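Putative serine phosphatase (Pseudomonas aeruginosa, PDB 6K4E) probably acts as a magnesium-dependent PP2C-type protein phosphatase in a threonine phosphorylation pathway that controls biofilm formation in response to carbon availability. Local coordinates at residues 106-111 with 294-299; 110-115 with 170-175; 183-188 with 203-208; 190-195 with 233-238; 239-244 with 252-257. All blocks are in the same frame, centred on the assembly; numbering follows the deposited sequence.

How the contacts relate
Strand 105-113 opens two loops. Contact 2 closes the shorter one, pairing 110-115 with 170-175 as neighbours in one sheet around a pair of helices. Contact 1 closes the long one when 294-299 arrives and packs the second sheet against the first; contacts 3, 4 and 5 all nest inside it. After contact 2, residues 183-188 open contact 3, and 190-195 open contact 4 before 203-208 close contact 3, so these two cross. Contact 3 joins the two sheets, while contact 4 pairs strands within the second. Contact 5 follows in series, a local closure that packs the short helix 238-242 against the start of helix 254-264 outside that second sheet.

Contact 1: residues 106-111 with 294-299; sequences YLIGVV and TILSFR
I108 meets both F298 and L296. Its CG2 methyl sits over one face of the F298 ring, 3.8 Å from the ring centroid and 17° off the normal, which satisfies the criteria for a CH-pi contact. CG1 goes to L296, only 3.5 Å from CD2, tighter than usual for two carbons, and CD1 lies between L296 CG, at 3.8 Å, and the base of F298. The first torsion of I108 turns CG1 anti to the backbone N and leaves CG2 wedged between N and the carbonyl carbon. F298 has its CG in that same crowded position (chi1 59°), which swings the ring toward strand 105-113. Y106 arrives from farther along, its OH 3.5 Å from F298 CD2, an atom at the edge of the tyrosine ring, near its plane. The hydroxyl's polar partner is water 1, at 2.7 Å, which donates to the carbonyl O of R299. At the other end V110 CG1 touches L296 CB at 3.7 Å and T294 CG2 at 4.1 Å, while T294 OG1 is hydrogen-bonded to D95. The direct contacts are mostly between side chains, since the strand axes run 7.7 Å apart at 164°, too far for backbone pairing. Strands 105-113 and 293-300 belong to different antiparallel sheets, and their interdigitated residues form the buried core of the beta sandwich characteristic of the PP2C fold.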
# COMPACT_ATOMS: atom_id res chain seq x y z
N TYR B 106 -22.13 3.83 -12.69
CA TYR B 106 -20.88 3.96 -11.96
C TYR B 106 -20.74 2.99 -10.84
O TYR B 106 -21.75 2.52 -10.26
CB TYR B 106 -20.67 5.41 -11.44
CG TYR B 106 -21.82 5.95 -10.62
CD1 TYR B 106 -21.83 5.82 -9.23
CD2 TYR B 106 -22.87 6.64 -11.22
CE1 TYR B 106 -22.88 6.34 -8.47
CE2 TYR B 106 -23.94 7.13 -10.47
CZ TYR B 106 -23.92 7.00 -9.09
OH TYR B 106 -24.98 7.50 -8.36
N LEU B 107 -19.47 2.75 -10.48
CA LEU B 107 -19.12 1.91 -9.35
C LEU B 107 -18.72 2.84 -8.24
O LEU B 107 -17.93 3.73 -8.45
CB LEU B 107 -17.97 0.96 -9.70
CG LEU B 107 -17.46 0.07 -8.55
CD1 LEU B 107 -18.46 -1.08 -8.22
CD2 LEU B 107 -16.14 -0.48 -8.89
N ILE B 108 -19.26 2.62 -7.04
CA ILE B 108 -18.97 3.45 -5.87
C ILE B 108 -18.89 2.56 -4.62
O ILE B 108 -19.68 1.63 -4.47
CB ILE B 108 -19.99 4.59 -5.81
CG1 ILE B 108 -19.57 5.69 -4.83
CG2 ILE B 108 -21.43 4.08 -5.54
CD1 ILE B 108 -20.39 7.13 -4.98
N GLY B 109 -17.94 2.83 -3.75
CA GLY B 109 -17.80 2.00 -2.55
C GLY B 109 -16.97 2.59 -1.43
O GLY B 109 -16.33 3.62 -1.60
N VAL B 110 -17.02 1.95 -0.26
CA VAL B 110 -16.27 2.33 0.95
C VAL B 110 -15.58 1.08 1.46
O VAL B 110 -16.08 -0.03 1.27
CB VAL B 110 -17.12 2.99 2.08
CG1 VAL B 110 -17.66 4.35 1.66
CG2 VAL B 110 -18.23 2.05 2.59
N VAL B 111 -14.43 1.26 2.12
CA VAL B 111 -13.65 0.12 2.62
C VAL B 111 -13.12 0.51 3.99
O VAL B 111 -12.67 1.64 4.16
CB VAL B 111 -12.47 -0.29 1.67
CG1 VAL B 111 -11.73 -1.50 2.21
CG2 VAL B 111 -12.93 -0.57 0.24
N THR B 294 -16.11 7.57 7.63
CA THR B 294 -16.35 7.68 6.19
C THR B 294 -17.80 7.51 5.93
O THR B 294 -18.41 6.56 6.41
CB THR B 294 -15.58 6.66 5.32
OG1 THR B 294 -14.24 6.58 5.80
CG2 THR B 294 -15.55 7.08 3.81
N ILE B 295 -18.37 8.46 5.17
CA ILE B 295 -19.72 8.39 4.66
C ILE B 295 -19.64 8.84 3.20
O ILE B 295 -19.29 9.98 2.94
CB ILE B 295 -20.82 9.17 5.45
CG1 ILE B 295 -20.89 8.73 6.91
CG2 ILE B 295 -22.19 9.04 4.73
CD1 ILE B 295 -22.11 9.38 7.66
N LEU B 296 -19.97 7.94 2.28
CA LEU B 296 -20.04 8.26 0.87
C LEU B 296 -21.49 8.15 0.46
O LEU B 296 -22.12 7.10 0.63
CB LEU B 296 -19.12 7.34 0.03
CG LEU B 296 -18.95 7.66 -1.47
CD1 LEU B 296 -18.84 9.16 -1.74
CD2 LEU B 296 -17.80 6.88 -2.06
N SER B 297 -22.05 9.28 0.02
CA SER B 297 -23.44 9.34 -0.36
C SER B 297 -23.55 9.70 -1.79
O SER B 297 -22.68 10.39 -2.30
CB SER B 297 -24.20 10.34 0.52
OG SER B 297 -25.56 10.46 0.16
N PHE B 298 -24.59 9.19 -2.45
CA PHE B 298 -24.92 9.36 -3.87
C PHE B 298 -26.42 9.31 -4.08
O PHE B 298 -27.13 8.69 -3.30
CB PHE B 298 -24.19 8.33 -4.72
CG PHE B 298 -24.46 6.87 -4.41
CD1 PHE B 298 -23.81 6.23 -3.36
CD2 PHE B 298 -25.32 6.13 -5.21
CE1 PHE B 298 -24.05 4.86 -3.09
CE2 PHE B 298 -25.55 4.77 -4.93
CZ PHE B 298 -24.90 4.14 -3.89
N ARG B 299 -26.92 10.03 -5.07
CA ARG B 299 -28.36 10.10 -5.29
C ARG B 299 -28.72 9.86 -6.75
O ARG B 299 -28.00 10.31 -7.64
CB ARG B 299 -28.87 11.47 -4.80
CG ARG B 299 -30.31 11.78 -5.14
CD ARG B 299 -30.80 12.96 -4.37
NE ARG B 299 -32.07 13.45 -4.90
CZ ARG B 299 -33.23 13.37 -4.28
NH1 ARG B 299 -33.31 12.77 -3.09
NH2 ARG B 299 -34.33 13.87 -4.83
O HOH W 1 -26.68 9.13 -9.70

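Contact 2: residues 110-115 with 170-175; sequences VVDCAG and NMDAGL. With MG (magnesium ion), chain G; MG (magnesium ion), chain F.
D112 and D172 form a hydrogen-bonded antiparallel pair: D112 N donates to D172 O at 2.8 Å and D172 N to D112 O at the same length. V110 and G174 repeat the pattern two residues along. The tight side of the ribbon carries V111, C113, M171 and A173. There M171, bent at chi3, lays SD 3.9 Å from V111 CG1 and puts CE against C113 SG, while helices 117-138 and 143-157 close over the layer. On the other face the D112-D172 end is wet and ionic, whereas V110 is buried. Water 2 donates to the OD2 atoms of both aspartates. Toward the strand end the pairing frays, since the bond from A114 N to N170 O is weak. With CG anti to its backbone N (chi1 180°), D112 projects its carboxylate onto two magnesium ions: OD1 binds the chain G ion at 2.2 Å and OD2 the chain F ion at 2.1 Å. With three waters each, C113 O and G115 O fill out the first and D238 and D291 the second. Water 4 is a ligand of both. A carboxylate and a water shared by two magnesium ions define the dinuclear centre of PP2C phosphatases, where a metal-bridging water probably attacks the phosphate.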
# COMPACT_ATOMS: atom_id res chain seq x y z
N VAL B 110 -17.02 1.95 -0.26
CA VAL B 110 -16.27 2.33 0.95
C VAL B 110 -15.58 1.08 1.46
O VAL B 110 -16.08 -0.03 1.27
CB VAL B 110 -17.12 2.99 2.08
CG1 VAL B 110 -17.66 4.35 1.66
CG2 VAL B 110 -18.23 2.05 2.59
N VAL B 111 -14.43 1.26 2.12
CA VAL B 111 -13.65 0.12 2.62
C VAL B 111 -13.12 0.51 3.99
O VAL B 111 -12.67 1.64 4.16
CB VAL B 111 -12.47 -0.29 1.67
CG1 VAL B 111 -11.73 -1.50 2.21
CG2 VAL B 111 -12.93 -0.57 0.24
N ASP B 112 -13.16 -0.41 4.95
CA ASP B 112 -12.60 -0.20 6.29
C ASP B 112 -11.64 -1.36 6.46
O ASP B 112 -12.10 -2.50 6.60
CB ASP B 112 -13.71 -0.22 7.38
CG ASP B 112 -13.22 -0.02 8.82
OD1 ASP B 112 -11.99 0.02 9.03
OD2 ASP B 112 -14.08 0.18 9.73
N CYS B 113 -10.32 -1.08 6.33
CA CYS B 113 -9.24 -2.06 6.48
C CYS B 113 -8.96 -2.27 7.95
O CYS B 113 -9.13 -1.34 8.72
CB CYS B 113 -7.98 -1.58 5.77
SG CYS B 113 -8.16 -1.35 3.99
N ALA B 114 -8.43 -3.44 8.32
CA ALA B 114 -8.05 -3.76 9.70
C ALA B 114 -7.17 -2.67 10.28
O ALA B 114 -6.23 -2.22 9.63
CB ALA B 114 -7.35 -5.09 9.76
N GLY B 115 -7.54 -2.18 11.45
CA GLY B 115 -6.80 -1.13 12.13
C GLY B 115 -7.12 0.29 11.68
O GLY B 115 -8.02 0.53 10.86
N ASN B 170 -8.02 -8.58 7.65
CA ASN B 170 -9.38 -8.56 7.15
C ASN B 170 -9.88 -7.11 6.92
O ASN B 170 -9.29 -6.15 7.42
CB ASN B 170 -10.30 -9.36 8.06
CG ASN B 170 -10.48 -8.83 9.46
OD1 ASN B 170 -9.62 -8.12 10.01
ND2 ASN B 170 -11.58 -9.18 10.10
N MET B 171 -10.90 -6.96 6.08
CA MET B 171 -11.46 -5.66 5.74
C MET B 171 -12.93 -5.72 5.44
O MET B 171 -13.43 -6.73 4.94
CB MET B 171 -10.69 -4.98 4.61
CG MET B 171 -10.79 -5.67 3.26
SD MET B 171 -9.83 -4.89 1.94
CE MET B 171 -8.24 -5.03 2.64
N ASP B 172 -13.63 -4.65 5.79
CA ASP B 172 -15.03 -4.47 5.51
C ASP B 172 -15.10 -3.66 4.24
O ASP B 172 -14.20 -2.86 4.00
CB ASP B 172 -15.71 -3.69 6.64
CG ASP B 172 -15.59 -4.33 8.01
OD1 ASP B 172 -15.33 -5.56 8.07
OD2 ASP B 172 -15.86 -3.61 9.03
N ALA B 173 -16.11 -3.89 3.41
CA ALA B 173 -16.35 -3.15 2.17
C ALA B 173 -17.79 -3.23 1.73
O ALA B 173 -18.46 -4.23 1.96
CB ALA B 173 -15.43 -3.61 1.05
N GLY B 174 -18.27 -2.13 1.18
CA GLY B 174 -19.60 -2.03 0.62
C GLY B 174 -19.39 -1.47 -0.77
O GLY B 174 -18.82 -0.39 -0.90
N LEU B 175 -19.75 -2.23 -1.80
CA LEU B 175 -19.58 -1.84 -3.20
C LEU B 175 -20.90 -1.82 -3.90
O LEU B 175 -21.66 -2.77 -3.80
CB LEU B 175 -18.69 -2.84 -3.93
CG LEU B 175 -17.21 -2.59 -3.95
CD1 LEU B 175 -16.56 -3.69 -4.67
CD2 LEU B 175 -16.88 -1.29 -4.68
MG MG G . -10.19 0.08 10.37
MG MG F . -13.75 1.17 11.60
O HOH W 2 -16.69 -0.44 8.74
O HOH W 3 -14.03 3.01 10.28
O HOH W 4 -11.66 1.11 11.78
O HOH W 5 -13.56 -0.67 12.51
O HOH W 6 -10.31 2.15 9.70
O HOH W 7 -11.18 -1.62 10.98

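Contact 3: residues 183-188 with 203-208; sequences RQLAFA and QELKGA
The F187 ring is the flat group that meets residues 203-208, and it does so with the CE2 side of its rim. K206 O and G207 N lie at the ring's edge near its plane, at 4.0 Å and 4.2 Å from CE2. L205 O comes closer, 3.1 Å from the same carbon, but obliquely. Nothing from 203-208 is stacked over either face. The backbone of residues 205-207 thus presents polar atoms to ring carbons, and none of these approaches is a hydrogen bond. The aliphatic part of the contact lies alongside: F187 CD2 is 3.8 Å from L205 CB, the two side chains running antiparallel next to each other. A chi1 of 163°, which sets the ring opposite the amide nitrogen, carries F187 toward this loop. Strand 184-190 belongs to one sheet of the sandwich and 202-205 is an edge strand of the other within this chain, so the contact lies near a margin of the interface between sheets. The CA atoms of F187 and L205 are accordingly 7.8 Å apart. Beyond the ring the packing thins, with L185 CD2 reaching L205 CD1 at 4.4 Å. L194 touches L185, F187 and L205, and L205 also packs on I223 and V225 of strand 223-226.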
# COMPACT_ATOMS: atom_id res chain seq x y z
N ARG B 183 -31.78 1.29 -14.97
CA ARG B 183 -32.42 1.76 -13.75
C ARG B 183 -32.45 0.69 -12.66
O ARG B 183 -33.52 0.29 -12.20
CB ARG B 183 -33.81 2.38 -14.01
CG ARG B 183 -33.81 3.87 -13.75
CD ARG B 183 -34.09 4.69 -14.98
NE ARG B 183 -34.94 5.83 -14.65
CZ ARG B 183 -35.10 6.91 -15.42
NH1 ARG B 183 -34.46 6.99 -16.58
NH2 ARG B 183 -35.88 7.90 -15.04
N GLN B 184 -31.26 0.19 -12.28
CA GLN B 184 -31.16 -0.79 -11.20
C GLN B 184 -29.79 -0.75 -10.57
O GLN B 184 -28.82 -0.32 -11.19
CB GLN B 184 -31.63 -2.22 -11.58
CG GLN B 184 -30.71 -3.14 -12.33
CD GLN B 184 -31.26 -4.55 -12.26
OE1 GLN B 184 -30.58 -5.50 -11.86
NE2 GLN B 184 -32.52 -4.72 -12.61
N LEU B 185 -29.74 -1.09 -9.31
CA LEU B 185 -28.55 -1.02 -8.48
C LEU B 185 -28.15 -2.41 -8.03
O LEU B 185 -29.03 -3.22 -7.71
CB LEU B 185 -28.94 -0.15 -7.27
CG LEU B 185 -27.92 0.25 -6.25
CD1 LEU B 185 -28.17 1.69 -5.80
CD2 LEU B 185 -27.96 -0.69 -5.05
N ALA B 186 -26.83 -2.70 -8.00
CA ALA B 186 -26.36 -3.98 -7.50
C ALA B 186 -25.46 -3.66 -6.33
O ALA B 186 -24.60 -2.80 -6.46
CB ALA B 186 -25.60 -4.74 -8.58
N PHE B 187 -25.69 -4.27 -5.18
CA PHE B 187 -24.87 -4.04 -3.99
C PHE B 187 -24.32 -5.34 -3.42
O PHE B 187 -25.03 -6.34 -3.36
CB PHE B 187 -25.69 -3.29 -2.88
CG PHE B 187 -25.08 -3.35 -1.49
CD1 PHE B 187 -23.91 -2.65 -1.19
CD2 PHE B 187 -25.63 -4.16 -0.51
CE1 PHE B 187 -23.31 -2.77 0.07
CE2 PHE B 187 -25.04 -4.26 0.75
CZ PHE B 187 -23.90 -3.55 1.03
N ALA B 188 -23.07 -5.33 -2.98
CA ALA B 188 -22.47 -6.47 -2.29
C ALA B 188 -21.58 -5.92 -1.20
O ALA B 188 -20.81 -5.00 -1.46
CB ALA B 188 -21.67 -7.34 -3.25
N GLN B 203 -34.36 2.13 3.98
CA GLN B 203 -34.06 0.72 3.67
C GLN B 203 -32.61 0.50 3.98
O GLN B 203 -31.78 1.38 3.76
CB GLN B 203 -34.24 0.40 2.18
CG GLN B 203 -35.62 0.66 1.61
CD GLN B 203 -35.84 -0.01 0.28
OE1 GLN B 203 -36.96 -0.37 -0.06
NE2 GLN B 203 -34.78 -0.16 -0.52
N GLU B 204 -32.29 -0.68 4.50
CA GLU B 204 -30.92 -1.06 4.77
C GLU B 204 -30.70 -2.40 4.05
O GLU B 204 -31.37 -3.39 4.36
CB GLU B 204 -30.68 -1.20 6.28
CG GLU B 204 -29.22 -1.45 6.64
CD GLU B 204 -28.89 -1.84 8.07
OE1 GLU B 204 -29.80 -1.82 8.94
OE2 GLU B 204 -27.71 -2.16 8.33
N LEU B 205 -29.82 -2.40 3.03
CA LEU B 205 -29.43 -3.60 2.30
C LEU B 205 -28.21 -4.10 3.09
O LEU B 205 -27.13 -3.54 2.96
CB LEU B 205 -29.05 -3.27 0.84
CG LEU B 205 -30.15 -2.80 -0.17
CD1 LEU B 205 -29.65 -2.88 -1.60
CD2 LEU B 205 -31.52 -3.46 0.05
N LYS B 206 -28.42 -5.07 4.00
CA LYS B 206 -27.34 -5.58 4.86
C LYS B 206 -26.28 -6.34 4.10
O LYS B 206 -26.60 -7.09 3.18
CB LYS B 206 -27.89 -6.43 6.02
CG LYS B 206 -28.75 -5.65 7.01
CD LYS B 206 -29.69 -6.57 7.78
CE LYS B 206 -30.80 -5.82 8.48
NZ LYS B 206 -31.89 -5.41 7.55
N GLY B 207 -25.03 -6.13 4.49
CA GLY B 207 -23.89 -6.84 3.93
C GLY B 207 -23.68 -8.13 4.70
O GLY B 207 -24.31 -8.34 5.75
N ALA B 208 -22.82 -9.02 4.19
CA ALA B 208 -22.49 -10.31 4.81
C ALA B 208 -21.87 -10.08 6.18
O ALA B 208 -21.25 -9.03 6.41
CB ALA B 208 -21.52 -11.08 3.92

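Contact 4: residues 190-195 with 233-238; sequences AKISLY and FYLSTD. With MG (magnesium ion), chain H; MG (magnesium ion), chain F.
Water 8 is gripped by three backbone groups: it donates to S193 O at 2.6 Å and to Y234 O at 3.2 Å, and accepts from S236 N at 2.8 Å. The same Y234 O takes Y195 N at 3.0 Å in a nearly straight bond (173° at the hydrogen), in the carbonyl plane. The return bond, Y234 N to Y195 O, is 2.8 Å long and completes an antiparallel hydrogen-bonded pair. Past this pair the chains separate and water fills in, water 8 being joined by water 9, which donates to S236 O and accepts a weak bond from S193 N. Side chains close the rest. L194, its chi1 of 175° extending it away from the amide nitrogen, brings CD1 to 3.8 Å from L235 CD2 and lays CD2 near the F233 ring. I192 CD1 meets T237 CG2 at 3.9 Å, the two side chains running alongside in the same direction. The side chains of Y195 and Y234 meet at their CB atoms before the rings part, Y234 OH bonding to Q272. Beyond T237 the chain reaches the metals: D238 OD1 binds the chain F magnesium ion at 2.3 Å, and OD2 binds the chain H ion. In the sheet, strand 231-236 lies between 194-197 and 293-300. L194 and L235 face the sandwich core, where both touch F298, whereas Y195 and Y234 turn to the outside, where helix 254-264 packs against them.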
# COMPACT_ATOMS: atom_id res chain seq x y z
N ALA B 190 -19.30 -6.76 2.73
CA ALA B 190 -18.70 -7.59 3.77
C ALA B 190 -18.64 -6.68 5.01
O ALA B 190 -17.82 -5.77 5.05
CB ALA B 190 -17.30 -8.01 3.36
N LYS B 191 -19.64 -6.81 5.91
CA LYS B 191 -19.78 -6.08 7.16
C LYS B 191 -20.06 -4.58 6.96
O LYS B 191 -19.80 -3.78 7.87
CB LYS B 191 -18.58 -6.32 8.10
CG LYS B 191 -18.56 -7.74 8.71
CD LYS B 191 -17.35 -8.02 9.59
CE LYS B 191 -17.33 -7.26 10.89
NZ LYS B 191 -15.99 -7.37 11.55
N ILE B 192 -20.59 -4.22 5.77
CA ILE B 192 -20.98 -2.85 5.41
C ILE B 192 -22.33 -2.91 4.72
O ILE B 192 -22.57 -3.79 3.90
CB ILE B 192 -19.90 -2.01 4.65
CG1 ILE B 192 -18.80 -1.55 5.68
CG2 ILE B 192 -20.53 -0.74 3.93
CD1 ILE B 192 -17.74 -0.75 5.21
N SER B 193 -23.22 -2.00 5.13
CA SER B 193 -24.59 -1.92 4.62
C SER B 193 -24.76 -0.78 3.66
O SER B 193 -24.04 0.23 3.75
CB SER B 193 -25.57 -1.70 5.78
OG SER B 193 -25.45 -2.69 6.79
N LEU B 194 -25.74 -0.90 2.78
CA LEU B 194 -26.17 0.19 1.93
C LEU B 194 -27.49 0.69 2.51
O LEU B 194 -28.44 -0.07 2.65
CB LEU B 194 -26.32 -0.23 0.46
CG LEU B 194 -26.89 0.86 -0.48
CD1 LEU B 194 -25.89 1.94 -0.77
CD2 LEU B 194 -27.32 0.26 -1.75
N TYR B 195 -27.54 1.97 2.89
CA TYR B 195 -28.73 2.59 3.41
C TYR B 195 -29.32 3.40 2.23
O TYR B 195 -28.57 3.93 1.42
CB TYR B 195 -28.35 3.53 4.54
CG TYR B 195 -28.22 2.87 5.89
CD1 TYR B 195 -29.33 2.68 6.70
CD2 TYR B 195 -26.98 2.47 6.38
CE1 TYR B 195 -29.23 2.08 7.95
CE2 TYR B 195 -26.86 1.86 7.63
CZ TYR B 195 -27.99 1.67 8.42
OH TYR B 195 -27.90 1.13 9.68
N PHE B 233 -28.67 7.42 -1.36
CA PHE B 233 -28.00 6.21 -0.92
C PHE B 233 -26.83 6.60 -0.07
O PHE B 233 -26.31 7.70 -0.23
CB PHE B 233 -27.56 5.33 -2.11
CG PHE B 233 -28.71 4.83 -2.95
CD1 PHE B 233 -29.22 5.60 -3.99
CD2 PHE B 233 -29.35 3.63 -2.64
CE1 PHE B 233 -30.32 5.16 -4.72
CE2 PHE B 233 -30.46 3.20 -3.38
CZ PHE B 233 -30.92 3.96 -4.42
N TYR B 234 -26.48 5.74 0.92
CA TYR B 234 -25.44 6.05 1.88
C TYR B 234 -24.63 4.85 2.18
O TYR B 234 -25.17 3.81 2.56
CB TYR B 234 -26.04 6.55 3.21
CG TYR B 234 -26.99 7.71 3.07
CD1 TYR B 234 -28.34 7.49 2.81
CD2 TYR B 234 -26.55 9.03 3.20
CE1 TYR B 234 -29.23 8.56 2.69
CE2 TYR B 234 -27.42 10.10 3.03
CZ TYR B 234 -28.76 9.85 2.81
OH TYR B 234 -29.61 10.90 2.66
N LEU B 235 -23.32 5.00 2.04
CA LEU B 235 -22.35 3.95 2.31
C LEU B 235 -21.49 4.49 3.42
O LEU B 235 -20.71 5.39 3.18
CB LEU B 235 -21.51 3.67 1.04
CG LEU B 235 -22.16 2.76 0.01
CD1 LEU B 235 -21.35 2.73 -1.29
CD2 LEU B 235 -22.33 1.32 0.54
N SER B 236 -21.61 3.93 4.61
CA SER B 236 -20.81 4.39 5.74
C SER B 236 -20.06 3.23 6.36
O SER B 236 -20.60 2.14 6.47
CB SER B 236 -21.71 5.03 6.79
OG SER B 236 -21.01 5.26 8.00
N THR B 237 -18.84 3.48 6.86
CA THR B 237 -18.09 2.48 7.64
C THR B 237 -18.66 2.53 9.06
O THR B 237 -19.50 3.39 9.35
CB THR B 237 -16.58 2.77 7.62
OG1 THR B 237 -16.34 4.09 8.11
CG2 THR B 237 -15.97 2.64 6.19
N ASP B 238 -18.22 1.61 9.95
CA ASP B 238 -18.75 1.61 11.31
C ASP B 238 -18.39 2.85 12.17
O ASP B 238 -19.01 3.06 13.19
CB ASP B 238 -18.33 0.30 12.03
CG ASP B 238 -16.85 0.10 12.17
OD1 ASP B 238 -16.08 1.05 11.85
OD2 ASP B 238 -16.43 -1.00 12.61
MG MG H . -17.31 -3.07 12.66
MG MG F . -13.75 1.17 11.60
O HOH W 8 -23.94 2.44 5.20
O HOH W 9 -22.75 0.54 7.24
O HOH W 5 -13.56 -0.67 12.51
O HOH W 3 -14.03 3.01 10.28
O HOH W 4 -11.66 1.11 11.78
O HOH W 10 -15.95 -3.08 14.51
O HOH W 11 -15.23 -3.98 12.07

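Contact 5: residues 239-244 with 252-257; sequences GFLDQA and FGSRRF
Aromatic contacts come first: F240 directs its edge at the face of F252 in a T-shaped pair, with centroids 5.3 Å apart and planes at 83°. F252 is sandwiched, since R256 CB rests on its opposite face. F240 also meets F257, but obliquely, CD1 to CD1 at 3.9 Å, and the three phenylalanines form a cluster. Among aliphatic contacts, L241 CD1 stands over the centre of the F257 ring, 3.8 Å from the centroid and 4° off the normal, a clear CH-pi geometry, while its CD2 passes to S254 CA. Backbone hydrogen bonds form the third group. G253 N donates to L241 O at 2.8 Å, in the carbonyl plane on a lone pair, and F252 N donates to Q243 O at the same length. G253 has a positive phi, which favours glycine, and occupies the N-cap of helix 254-264. Side-chain bonds to backbone make a fourth: R256 NH1 reaches back to F252 O at 3.0 Å, and Q243 turns its amide to A244 O, P288 and R290. The division of labour is chemical: directional backbone bonds set the path on both sides of the 244-251 hairpin, whereas apolar ring and methyl packing, of defined geometry but weaker individually, seats the short, weakly bonded helix that begins at the metal ligand D238.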
# COMPACT_ATOMS: atom_id res chain seq x y z
N GLY B 239 -17.34 3.58 11.81
CA GLY B 239 -16.82 4.69 12.60
C GLY B 239 -17.80 5.73 13.10
O GLY B 239 -17.77 6.10 14.27
N PHE B 240 -18.65 6.24 12.20
CA PHE B 240 -19.67 7.25 12.52
C PHE B 240 -20.72 6.63 13.48
O PHE B 240 -21.14 7.30 14.44
CB PHE B 240 -20.37 7.73 11.21
CG PHE B 240 -21.23 8.98 11.36
CD1 PHE B 240 -22.50 8.91 11.91
CD2 PHE B 240 -20.77 10.22 10.92
CE1 PHE B 240 -23.29 10.06 12.04
CE2 PHE B 240 -21.56 11.37 11.05
CZ PHE B 240 -22.81 11.28 11.61
N LEU B 241 -21.13 5.37 13.22
CA LEU B 241 -22.18 4.69 14.02
C LEU B 241 -21.62 4.25 15.35
O LEU B 241 -22.38 4.05 16.29
CB LEU B 241 -22.80 3.48 13.26
CG LEU B 241 -23.76 3.81 12.09
CD1 LEU B 241 -23.00 4.12 10.78
CD2 LEU B 241 -24.67 2.66 11.82
N ASP B 242 -20.31 4.12 15.45
CA ASP B 242 -19.64 3.72 16.69
C ASP B 242 -19.17 4.90 17.50
O ASP B 242 -18.71 4.71 18.62
CB ASP B 242 -18.48 2.74 16.40
CG ASP B 242 -18.90 1.37 15.90
OD1 ASP B 242 -20.12 1.06 15.94
OD2 ASP B 242 -18.01 0.59 15.49
N GLN B 243 -19.27 6.12 16.96
CA GLN B 243 -18.83 7.31 17.69
C GLN B 243 -19.53 7.44 19.03
O GLN B 243 -20.75 7.62 19.07
CB GLN B 243 -19.03 8.59 16.88
CG GLN B 243 -18.45 9.85 17.58
CD GLN B 243 -16.98 9.72 17.96
OE1 GLN B 243 -16.11 9.46 17.12
NE2 GLN B 243 -16.69 9.79 19.25
N ALA B 244 -18.73 7.38 20.12
CA ALA B 244 -19.21 7.55 21.47
C ALA B 244 -19.63 9.02 21.68
O ALA B 244 -19.07 9.92 21.06
CB ALA B 244 -18.10 7.18 22.43
N PHE B 252 -23.20 6.37 18.63
CA PHE B 252 -24.32 6.97 17.91
C PHE B 252 -25.38 5.90 17.60
O PHE B 252 -26.50 6.03 18.07
CB PHE B 252 -23.78 7.65 16.64
CG PHE B 252 -24.74 8.59 15.97
CD1 PHE B 252 -24.96 9.87 16.49
CD2 PHE B 252 -25.38 8.24 14.78
CE1 PHE B 252 -25.82 10.77 15.84
CE2 PHE B 252 -26.23 9.15 14.13
CZ PHE B 252 -26.45 10.39 14.67
N GLY B 253 -24.98 4.83 16.91
CA GLY B 253 -25.82 3.67 16.62
C GLY B 253 -26.65 3.75 15.36
O GLY B 253 -26.80 4.82 14.75
N SER B 254 -27.19 2.56 14.97
CA SER B 254 -28.03 2.31 13.79
C SER B 254 -29.36 3.05 13.82
O SER B 254 -29.78 3.53 12.76
CB SER B 254 -28.32 0.82 13.60
OG SER B 254 -27.18 0.00 13.45
N ARG B 255 -30.04 3.12 14.99
CA ARG B 255 -31.34 3.80 15.10
C ARG B 255 -31.20 5.33 14.94
O ARG B 255 -31.94 5.90 14.14
CB ARG B 255 -32.12 3.40 16.37
CG ARG B 255 -32.50 1.91 16.38
CD ARG B 255 -32.78 1.33 17.76
NE ARG B 255 -32.63 -0.14 17.77
CZ ARG B 255 -33.19 -0.95 18.66
NH1 ARG B 255 -33.96 -0.46 19.63
NH2 ARG B 255 -32.99 -2.26 18.60
N ARG B 256 -30.22 5.98 15.65
CA ARG B 256 -30.01 7.44 15.47
C ARG B 256 -29.54 7.72 14.02
O ARG B 256 -29.93 8.73 13.46
CB ARG B 256 -28.97 8.03 16.44
CG ARG B 256 -29.41 8.12 17.89
CD ARG B 256 -28.30 8.76 18.73
NE ARG B 256 -28.64 8.82 20.14
CZ ARG B 256 -28.23 7.95 21.07
NH1 ARG B 256 -27.38 6.98 20.76
NH2 ARG B 256 -28.65 8.08 22.33
N PHE B 257 -28.79 6.78 13.41
CA PHE B 257 -28.28 6.92 12.05
C PHE B 257 -29.39 6.88 11.00
O PHE B 257 -29.45 7.79 10.17
CB PHE B 257 -27.18 5.89 11.77
CG PHE B 257 -26.44 6.06 10.47
CD1 PHE B 257 -25.50 7.08 10.31
CD2 PHE B 257 -26.65 5.18 9.41
CE1 PHE B 257 -24.82 7.25 9.11
CE2 PHE B 257 -25.97 5.35 8.21
CZ PHE B 257 -25.03 6.36 8.07